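Local structure of lysyl oxidase (Pichia pastoris, 1N9E) at residues Asn545-Tyr550 with Glu575-Glu580; Ser322-Glu327 with Leu758-Pro763; Asn405-Val410 with Tyr768-Gly773. The protein catalyses the copper- and topaquinone-dependent oxidative deamination of primary amines, including the side chains of peptidyl lysines, to aldehydes. All coordinates share one frame; numbering follows the deposited sequence.

Contact 1: residues Asn545-Tyr550 with Glu575-Glu580; sequences NRASKY and EVLEKE. With CA (calcium ion), chain O.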
loop_
_atom_site.group_PDB
_atom_site.type_symbol
_atom_site.label_atom_id
_atom_site.label_comp_id
_atom_site.label_asym_id
_atom_site.label_seq_id
_atom_site.Cartn_x
_atom_site.Cartn_y
_atom_site.Cartn_z
ATOM N N ASN A 545 26.153 11.576 7.035
ATOM C CA ASN A 545 25.551 10.265 6.872
ATOM C C ASN A 545 26.236 9.432 5.785
ATOM O O ASN A 545 27.166 9.897 5.116
ATOM C CB ASN A 545 24.083 10.437 6.449
ATOM C CG ASN A 545 23.157 10.989 7.556
ATOM O OD1 ASN A 545 22.002 11.305 7.258
ATOM N ND2 ASN A 545 23.639 11.107 8.809
ATOM N N ARG A 546 25.765 8.192 5.619
ATOM C CA ARG A 546 26.177 7.288 4.546
ATOM C C ARG A 546 24.887 6.684 4.036
ATOM O O ARG A 546 23.892 6.636 4.783
ATOM C CB ARG A 546 27.037 6.098 5.016
ATOM C CG ARG A 546 28.356 6.393 5.646
ATOM C CD ARG A 546 29.376 5.202 5.623
ATOM N NE ARG A 546 30.582 5.862 6.065
ATOM C CZ ARG A 546 30.833 6.089 7.328
ATOM N NH1 ARG A 546 29.958 5.684 8.231
ATOM N NH2 ARG A 546 31.945 6.705 7.693
ATOM N N ALA A 547 24.890 6.228 2.787
ATOM C CA ALA A 547 23.727 5.568 2.233
ATOM C C ALA A 547 24.239 4.173 1.918
ATOM O O ALA A 547 25.358 4.001 1.402
ATOM C CB ALA A 547 23.275 6.260 0.983
ATOM N N SER A 548 23.431 3.173 2.229
ATOM C CA SER A 548 23.847 1.802 2.023
ATOM C C SER A 548 22.661 0.980 1.568
ATOM O O SER A 548 21.505 1.423 1.664
ATOM C CB SER A 548 24.390 1.228 3.332
ATOM O OG SER A 548 23.321 1.063 4.257
ATOM N N LYS A 549 22.932 -0.215 1.068
ATOM C CA LYS A 549 21.821 -1.120 0.767
ATOM C C LYS A 549 22.193 -2.483 1.291
ATOM O O LYS A 549 23.345 -2.899 1.166
ATOM C CB LYS A 549 21.438 -1.149 -0.708
ATOM C CG LYS A 549 22.499 -1.467 -1.687
ATOM C CD LYS A 549 21.861 -1.505 -3.072
ATOM C CE LYS A 549 22.916 -1.376 -4.136
ATOM N NZ LYS A 549 24.084 -2.238 -3.828
ATOM N N TYR A 550 21.233 -3.170 1.889
ATOM C CA TYR A 550 21.427 -4.587 2.166
ATOM C C TYR A 550 20.882 -5.327 0.952
ATOM O O TYR A 550 19.668 -5.315 0.708
ATOM C CB TYR A 550 20.711 -5.041 3.445
ATOM C CG TYR A 550 21.517 -4.670 4.666
ATOM C CD1 TYR A 550 21.336 -3.444 5.276
ATOM C CD2 TYR A 550 22.461 -5.538 5.198
ATOM C CE1 TYR A 550 22.085 -3.080 6.412
ATOM C CE2 TYR A 550 23.204 -5.189 6.321
ATOM C CZ TYR A 550 23.004 -3.957 6.916
ATOM O OH TYR A 550 23.733 -3.588 8.034
ATOM N N GLU A 575 26.205 -3.015 1.134
ATOM C CA GLU A 575 27.028 -2.295 0.165
ATOM C C GLU A 575 26.874 -0.816 0.446
ATOM O O GLU A 575 25.754 -0.320 0.576
ATOM C CB GLU A 575 26.580 -2.604 -1.272
ATOM C CG GLU A 575 26.586 -4.091 -1.603
ATOM C CD GLU A 575 26.261 -4.400 -3.063
ATOM O OE1 GLU A 575 25.686 -3.534 -3.762
ATOM O OE2 GLU A 575 26.583 -5.520 -3.512
ATOM N N VAL A 576 27.991 -0.102 0.543
ATOM C CA VAL A 576 27.933 1.335 0.732
ATOM C C VAL A 576 27.833 2.012 -0.631
ATOM O O VAL A 576 28.558 1.636 -1.564
ATOM C CB VAL A 576 29.191 1.856 1.473
ATOM C CG1 VAL A 576 29.177 3.373 1.538
ATOM C CG2 VAL A 576 29.285 1.253 2.876
ATOM N N LEU A 577 26.945 3.000 -0.764
ATOM C CA LEU A 577 26.795 3.760 -2.012
ATOM C C LEU A 577 27.835 4.858 -1.876
ATOM O O LEU A 577 27.619 5.848 -1.200
ATOM C CB LEU A 577 25.379 4.326 -2.106
ATOM C CG LEU A 577 24.332 3.209 -2.198
ATOM C CD1 LEU A 577 22.930 3.682 -1.888
ATOM C CD2 LEU A 577 24.381 2.573 -3.577
ATOM N N GLU A 578 28.978 4.671 -2.534
ATOM C CA GLU A 578 30.128 5.534 -2.270
ATOM C C GLU A 578 30.102 6.921 -2.889
ATOM O O GLU A 578 30.622 7.879 -2.300
ATOM C CB GLU A 578 31.403 4.830 -2.764
ATOM C CG GLU A 578 31.734 3.549 -2.022
ATOM C CD GLU A 578 32.236 3.781 -0.613
ATOM O OE1 GLU A 578 32.419 4.956 -0.206
ATOM O OE2 GLU A 578 32.453 2.773 0.098
ATOM N N LYS A 579 29.506 7.021 -4.069
ATOM C CA LYS A 579 29.499 8.274 -4.811
ATOM C C LYS A 579 28.167 8.469 -5.498
ATOM O O LYS A 579 27.421 7.523 -5.678
ATOM C CB LYS A 579 30.571 8.266 -5.905
ATOM C CG LYS A 579 32.000 8.424 -5.397
ATOM C CD LYS A 579 32.657 7.078 -5.150
ATOM C CE LYS A 579 34.135 7.235 -4.779
ATOM N NZ LYS A 579 34.792 5.938 -4.422
ATOM N N GLU A 580 27.884 9.711 -5.884
ATOM C CA GLU A 580 26.676 9.992 -6.651
ATOM C C GLU A 580 26.696 9.154 -7.936
ATOM O O GLU A 580 27.732 9.034 -8.614
ATOM C CB GLU A 580 26.570 11.486 -6.974
ATOM C CG GLU A 580 26.363 12.354 -5.747
ATOM C CD GLU A 580 26.512 13.832 -6.056
ATOM O OE1 GLU A 580 27.228 14.154 -7.030
ATOM O OE2 GLU A 580 25.921 14.671 -5.342
HETATM CA CA CA O . 26.703 16.547 -6.592
HETATM O O HOH W 1 27.349 6.701 1.390
HETATM O O HOH W 2 25.302 17.592 -5.073
HETATM O O HOH W 3 26.728 18.862 -7.397
#

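Contact 2: residues Ser322-Glu327 with Leu758-Pro763; sequences SPRLVE and LEVPEP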
loop_
_atom_site.group_PDB
_atom_site.type_symbol
_atom_site.label_atom_id
_atom_site.label_comp_id
_atom_site.label_asym_id
_atom_site.label_seq_id
_atom_site.Cartn_x
_atom_site.Cartn_y
_atom_site.Cartn_z
ATOM N N SER A 322 -22.951 6.823 7.234
ATOM C CA SER A 322 -21.777 5.971 7.368
ATOM C C SER A 322 -21.010 6.273 8.667
ATOM O O SER A 322 -21.242 7.281 9.326
ATOM C CB SER A 322 -20.894 6.080 6.119
ATOM O OG SER A 322 -20.458 7.418 5.867
ATOM N N PRO A 323 -20.085 5.409 9.056
ATOM C CA PRO A 323 -19.379 5.632 10.323
ATOM C C PRO A 323 -18.574 6.929 10.395
ATOM O O PRO A 323 -18.141 7.498 9.380
ATOM C CB PRO A 323 -18.444 4.430 10.415
ATOM C CG PRO A 323 -19.130 3.371 9.546
ATOM C CD PRO A 323 -19.639 4.178 8.369
ATOM N N ARG A 324 -18.379 7.383 11.627
ATOM C CA ARG A 324 -17.682 8.627 11.932
ATOM C C ARG A 324 -16.556 8.410 12.929
ATOM O O ARG A 324 -16.706 7.698 13.918
ATOM C CB ARG A 324 -18.658 9.633 12.582
ATOM C CG ARG A 324 -19.580 10.376 11.611
ATOM C CD ARG A 324 -18.886 11.512 10.860
ATOM N NE ARG A 324 -18.438 12.510 11.828
ATOM C CZ ARG A 324 -19.191 13.516 12.289
ATOM N NH1 ARG A 324 -20.447 13.683 11.874
ATOM N NH2 ARG A 324 -18.679 14.356 13.167
ATOM N N LEU A 325 -15.418 9.032 12.672
ATOM C CA LEU A 325 -14.365 9.043 13.658
ATOM C C LEU A 325 -14.690 10.127 14.693
ATOM O O LEU A 325 -15.024 11.259 14.323
ATOM C CB LEU A 325 -13.052 9.401 12.957
ATOM C CG LEU A 325 -11.725 9.050 13.620
ATOM C CD1 LEU A 325 -11.606 7.530 13.752
ATOM C CD2 LEU A 325 -10.583 9.617 12.776
ATOM N N VAL A 326 -14.595 9.798 15.981
ATOM C CA VAL A 326 -14.762 10.824 17.010
ATOM C C VAL A 326 -13.606 10.820 18.010
ATOM O O VAL A 326 -12.872 9.845 18.114
ATOM C CB VAL A 326 -16.096 10.646 17.774
ATOM C CG1 VAL A 326 -17.264 10.804 16.827
ATOM C CG2 VAL A 326 -16.168 9.282 18.445
ATOM N N GLU A 327 -13.451 11.917 18.742
ATOM C CA GLU A 327 -12.455 11.981 19.797
ATOM C C GLU A 327 -13.193 12.056 21.133
ATOM O O GLU A 327 -13.571 13.140 21.560
ATOM C CB GLU A 327 -11.549 13.211 19.584
ATOM C CG GLU A 327 -10.540 12.988 18.464
ATOM C CD GLU A 327 -9.834 14.243 17.956
ATOM O OE1 GLU A 327 -10.197 15.390 18.324
ATOM O OE2 GLU A 327 -8.888 14.069 17.162
ATOM N N LEU A 758 -21.439 11.142 24.011
ATOM C CA LEU A 758 -20.662 12.154 23.311
ATOM C C LEU A 758 -21.530 12.880 22.287
ATOM O O LEU A 758 -22.484 12.306 21.770
ATOM C CB LEU A 758 -19.499 11.452 22.591
ATOM C CG LEU A 758 -18.281 12.276 22.215
ATOM C CD1 LEU A 758 -17.552 12.681 23.476
ATOM C CD2 LEU A 758 -17.376 11.466 21.305
ATOM N N GLU A 759 -21.208 14.138 21.991
ATOM C CA GLU A 759 -21.862 14.822 20.877
ATOM C C GLU A 759 -21.032 14.559 19.604
ATOM O O GLU A 759 -19.821 14.798 19.596
ATOM C CB GLU A 759 -21.993 16.331 21.141
ATOM C CG GLU A 759 -23.020 16.722 22.204
ATOM C CD GLU A 759 -24.319 15.950 22.047
ATOM O OE1 GLU A 759 -24.826 15.402 23.049
ATOM O OE2 GLU A 759 -24.831 15.893 20.912
ATOM N N VAL A 760 -21.678 14.068 18.546
ATOM C CA VAL A 760 -21.015 13.882 17.240
ATOM C C VAL A 760 -21.200 15.193 16.476
ATOM O O VAL A 760 -22.296 15.493 16.008
ATOM C CB VAL A 760 -21.629 12.719 16.477
ATOM C CG1 VAL A 760 -20.883 12.454 15.161
ATOM C CG2 VAL A 760 -21.628 11.469 17.357
ATOM N N PRO A 761 -20.134 15.976 16.333
ATOM C CA PRO A 761 -20.296 17.382 15.947
ATOM C C PRO A 761 -20.436 17.596 14.450
ATOM O O PRO A 761 -19.827 16.877 13.666
ATOM C CB PRO A 761 -18.968 18.006 16.367
ATOM C CG PRO A 761 -17.967 16.885 16.153
ATOM C CD PRO A 761 -18.714 15.603 16.501
ATOM N N GLU A 762 -21.234 18.583 14.057
ATOM C CA GLU A 762 -21.290 18.966 12.648
ATOM C C GLU A 762 -19.988 19.653 12.231
ATOM O O GLU A 762 -19.521 20.568 12.904
ATOM C CB GLU A 762 -22.447 19.938 12.404
ATOM C CG GLU A 762 -22.644 20.263 10.923
ATOM C CD GLU A 762 -23.792 21.223 10.687
ATOM O OE1 GLU A 762 -24.528 21.509 11.646
ATOM O OE2 GLU A 762 -23.957 21.692 9.540
ATOM N N PRO A 763 -19.396 19.215 11.120
ATOM C CA PRO A 763 -18.203 19.873 10.570
ATOM C C PRO A 763 -18.450 21.363 10.325
ATOM O O PRO A 763 -19.592 21.817 10.217
ATOM C CB PRO A 763 -18.009 19.171 9.218
ATOM C CG PRO A 763 -18.610 17.815 9.404
ATOM C CD PRO A 763 -19.827 18.061 10.313
HETATM O O HOH W 4 -22.657 14.958 13.253
#

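Contact 3: residues Asn405-Val410 with Tyr768-Gly773; sequences NRFSLV and YTYGRG. With SO4 (sulfate ion), chain R.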
loop_
_atom_site.group_PDB
_atom_site.type_symbol
_atom_site.label_atom_id
_atom_site.label_comp_id
_atom_site.label_asym_id
_atom_site.label_seq_id
_atom_site.Cartn_x
_atom_site.Cartn_y
_atom_site.Cartn_z
ATOM N N ASN A 405 -1.719 27.153 -5.076
ATOM C CA ASN A 405 -2.601 28.296 -5.306
ATOM C C ASN A 405 -4.017 27.870 -5.699
ATOM O O ASN A 405 -4.667 28.482 -6.563
ATOM C CB ASN A 405 -1.998 29.242 -6.364
ATOM C CG ASN A 405 -1.755 28.557 -7.698
ATOM O OD1 ASN A 405 -1.957 27.356 -7.841
ATOM N ND2 ASN A 405 -1.317 29.326 -8.684
ATOM N N ARG A 406 -4.496 26.814 -5.053
ATOM C CA ARG A 406 -5.789 26.240 -5.427
ATOM C C ARG A 406 -6.870 26.472 -4.370
ATOM O O ARG A 406 -6.973 27.576 -3.839
ATOM C CB ARG A 406 -5.609 24.766 -5.793
ATOM C CG ARG A 406 -4.534 24.560 -6.866
ATOM C CD ARG A 406 -4.929 25.141 -8.245
ATOM N NE ARG A 406 -3.782 25.431 -9.091
ATOM C CZ ARG A 406 -3.879 25.952 -10.310
ATOM N NH1 ARG A 406 -5.075 26.233 -10.818
ATOM N NH2 ARG A 406 -2.785 26.194 -11.029
ATOM N N PHE A 407 -7.660 25.440 -4.071
ATOM C CA PHE A 407 -8.912 25.601 -3.315
ATOM C C PHE A 407 -8.862 25.075 -1.881
ATOM O O PHE A 407 -7.959 24.326 -1.499
ATOM C CB PHE A 407 -10.061 24.813 -3.959
ATOM C CG PHE A 407 -10.352 25.124 -5.406
ATOM C CD1 PHE A 407 -9.692 24.448 -6.425
ATOM C CD2 PHE A 407 -11.298 26.080 -5.746
ATOM C CE1 PHE A 407 -9.958 24.724 -7.764
ATOM C CE2 PHE A 407 -11.572 26.362 -7.091
ATOM C CZ PHE A 407 -10.902 25.684 -8.094
ATOM N N SER A 408 -9.858 25.472 -1.087
ATOM C CA SER A 408 -9.978 25.018 0.290
ATOM C C SER A 408 -10.438 23.564 0.351
ATOM O O SER A 408 -11.016 23.062 -0.600
ATOM C CB SER A 408 -11.037 25.850 1.021
ATOM O OG SER A 408 -10.648 27.209 1.118
ATOM N N LEU A 409 -10.168 22.914 1.478
ATOM C CA LEU A 409 -10.646 21.549 1.776
ATOM C C LEU A 409 -12.115 21.612 2.193
ATOM O O LEU A 409 -12.512 22.561 2.887
ATOM C CB LEU A 409 -9.843 20.975 2.934
ATOM C CG LEU A 409 -8.375 20.714 2.578
ATOM C CD1 LEU A 409 -7.547 20.653 3.842
ATOM C CD2 LEU A 409 -8.302 19.389 1.818
ATOM N N VAL A 410 -12.908 20.613 1.778
ATOM C CA VAL A 410 -14.335 20.503 2.178
ATOM C C VAL A 410 -14.420 19.745 3.494
ATOM O O VAL A 410 -14.109 18.558 3.552
ATOM C CB VAL A 410 -15.150 19.782 1.113
ATOM C CG1 VAL A 410 -16.604 19.614 1.570
ATOM C CG2 VAL A 410 -15.071 20.567 -0.191
ATOM N N TYR A 768 -16.293 26.861 4.495
ATOM C CA TYR A 768 -15.899 26.531 3.130
ATOM C C TYR A 768 -16.652 27.378 2.148
ATOM O O TYR A 768 -17.890 27.332 2.097
ATOM C CB TYR A 768 -16.208 25.073 2.804
ATOM C CG TYR A 768 -15.864 24.678 1.384
ATOM C CD1 TYR A 768 -14.562 24.374 1.027
ATOM C CD2 TYR A 768 -16.847 24.609 0.394
ATOM C CE1 TYR A 768 -14.244 24.015 -0.266
ATOM C CE2 TYR A 768 -16.529 24.247 -0.909
ATOM C CZ TYR A 768 -15.212 23.948 -1.229
ATOM O OH TYR A 768 -14.869 23.583 -2.524
ATOM N N THR A 769 -15.909 28.151 1.369
ATOM C CA THR A 769 -16.498 28.792 0.211
ATOM C C THR A 769 -15.674 28.509 -1.039
ATOM O O THR A 769 -14.441 28.457 -0.981
ATOM C CB THR A 769 -16.607 30.300 0.420
ATOM O OG1 THR A 769 -17.630 30.566 1.384
ATOM C CG2 THR A 769 -17.130 30.969 -0.848
ATOM N N TYR A 770 -16.364 28.330 -2.159
ATOM C CA TYR A 770 -15.743 28.041 -3.444
ATOM C C TYR A 770 -14.725 29.102 -3.868
ATOM O O TYR A 770 -14.910 30.290 -3.620
ATOM C CB TYR A 770 -16.806 27.873 -4.545
ATOM C CG TYR A 770 -16.202 27.415 -5.857
ATOM C CD1 TYR A 770 -15.969 26.060 -6.103
ATOM C CD2 TYR A 770 -15.862 28.330 -6.848
ATOM C CE1 TYR A 770 -15.417 25.637 -7.297
ATOM C CE2 TYR A 770 -15.307 27.913 -8.049
ATOM C CZ TYR A 770 -15.086 26.566 -8.268
ATOM O OH TYR A 770 -14.535 26.161 -9.463
ATOM N N GLY A 771 -13.642 28.672 -4.510
ATOM C CA GLY A 771 -12.681 29.621 -5.042
ATOM C C GLY A 771 -11.235 29.451 -4.621
ATOM O O GLY A 771 -10.916 28.765 -3.648
ATOM N N ARG A 772 -10.352 30.095 -5.373
ATOM C CA ARG A 772 -8.927 29.919 -5.158
ATOM C C ARG A 772 -8.311 31.003 -4.279
ATOM O O ARG A 772 -7.336 31.649 -4.658
ATOM C CB ARG A 772 -8.197 29.782 -6.495
ATOM C CG ARG A 772 -8.661 28.570 -7.316
ATOM C CD ARG A 772 -8.032 28.461 -8.715
ATOM N NE ARG A 772 -6.584 28.664 -8.667
ATOM C CZ ARG A 772 -5.852 29.111 -9.680
ATOM N NH1 ARG A 772 -6.423 29.406 -10.840
ATOM N NH2 ARG A 772 -4.542 29.263 -9.534
ATOM N N GLY A 773 -8.893 31.187 -3.100
ATOM C CA GLY A 773 -8.369 32.125 -2.126
ATOM C C GLY A 773 -9.065 33.471 -2.110
ATOM O O GLY A 773 -9.705 33.867 -3.084
HETATM S S SO4 R . -3.578 31.420 -12.697
HETATM O O1 SO4 R . -3.069 30.805 -11.459
HETATM O O2 SO4 R . -3.279 32.854 -12.711
HETATM O O3 SO4 R . -2.935 30.774 -13.844
HETATM O O4 SO4 R . -5.021 31.220 -12.819
HETATM O O HOH W 5 -8.233 28.780 -1.416
HETATM O O HOH W 6 -12.532 22.191 -2.810
HETATM O O HOH W 7 -13.152 28.373 2.204
HETATM O O HOH W 8 -11.979 27.197 -1.971
HETATM O O HOH W 9 -10.437 29.713 -0.520
#

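Contact 1: residues Asn545-Tyr550 with Glu575-Glu580
Strands 544-558 and 566-576 form a long antiparallel β hairpin of the copper amine oxidase enzyme domain, and its two open ends meet here, where K549 and E575 face each other as a hydrogen-bonded pair. E575 N donates to K549 O and K549 N to E575 O, each over 2.9 Å. S548 and V576 follow as a non-hydrogen-bonded pair, their CA atoms only 4.3 Å apart, which brings S548 CA near E575 O. One more backbone bond, L577 N to A547 O, is nearly straight at the hydrogen (169°), although the donor is tilted from the carbonyl plane. Beyond it the segments separate, and a water accepts from A547 N and also lies within bonding distance of L577 O. The small A547 leaves room for L577, whose CD1 lies 3.9 Å from A547 CB; both side chains also rest on L644. K549 and E575 carry opposite charges on the same face of the hairpin, though the modelled place of the amine is uncertain. S548 OG is held by E598. Farther on, E580 binds calcium through both oxygens, OE1 at 2.5 Å and OE2 at 2.4 Å, with F673, D675 and E677 completing the protein ligands. Backbone bonding thus sets the register, and the bidentate carboxylate fixes the chain leaving the hairpin to the metal.

Contact 2: residues Ser322-Glu327 with Leu758-Pro763
Strands 324-326 and 758-760, joined through R324, V326, L758 and V760, approach to 9.0 Å between axes at 135°, too far apart for backbone pairing with each other. Even at V326 and V760 the CA atoms are 7.0 Å apart, so side chains bridge the gap. V326 sends CG2 against L758 CD2 (3.8 Å), the two side chains running alongside one another and pointing opposite ways, while its CG1 lies near V760 CG1. Branched aliphatic residues suit this place, being compact and without polar needs. Both strands instead pair antiparallel with backbone of the second subunit, so β structure continues across the dimer interface, and V760 also packs on L758 of that subunit. R324 curls over, bent at chi2 (-77°) and chi3 (-62°), to lay its guanidinium across V760: CG1 stands over one face, 3.5 Å from CZ. From the edge of the same group NH2 donates to P761 O over 2.8 Å, in the carbonyl plane and nearly in the guanidinium plane. A water accepts from R324 NH1 and sits close to V760 O. A leucine here would probably leave P761 O without its donor and that water without the NH1 bond. P761 CD, 3.6 Å from R324 NH2, borders the guanidinium beside its own carbonyl.

Contact 3: residues Asn405-Val410 with Tyr768-Gly773
R772 and N405 meet where the arginine grips one backbone oxygen side-on: NE reaches N405 O at 2.9 Å and NH2 at 3.1 Å, with the oxygen in the guanidinium plane. The R406 guanidinium stacks face to face with that of R772, centres 3.8 Å apart and planes at 12°. Other N-H groups of R772 hold a sulfate, NH1 to O4 and NH2 to O1; the ion, probably a component of the crystallisation solution, is also bound by R176. The bend at chi3 of R772 (47°) turns the guanidinium to N405, while CG sits over the face of the F407 ring, 3.8 Å from its centroid. At the other end V410 CG2 makes a second CH-pi contact over the face of Y768. Between them a water accepts from S408 N and donates to T769 O and G771 O. G771 has a positive phi, at which a side chain would crowd the preceding carbonyl O, so glycine fits. Farther out, G402 O takes R406 NE and E428 takes N405 ND2. Y768 OH bonds to S459 of the second subunit, at the dimer interface. The sulfate on R772 and the carbonyls of N405 and G402 probably offset the charge that the two arginines bring together.

Overall arrangement
All three contacts are only partly buried. Contact 1 joins neighbouring strands of one hairpin, only 25 residues apart in sequence, and rests on backbone bonding, with a calcium ligand farther along its second segment. In contacts 2 and 3 the two segments are more than 350 residues apart in sequence, and the C-terminal tail comes back onto earlier parts: in contact 2 by aliphatic packing and one arginine, in contact 3 by aromatic, guanidinium and water-mediated contacts between loops. Contact 3 lies nearest the chain's centre, about 17 Å away, on the opposite side from contact 1. Contacts 2 and 3, nearest atoms about 7 Å apart, both lie along the dimer interface, whereas contact 1 reaches the second subunit only through Y550.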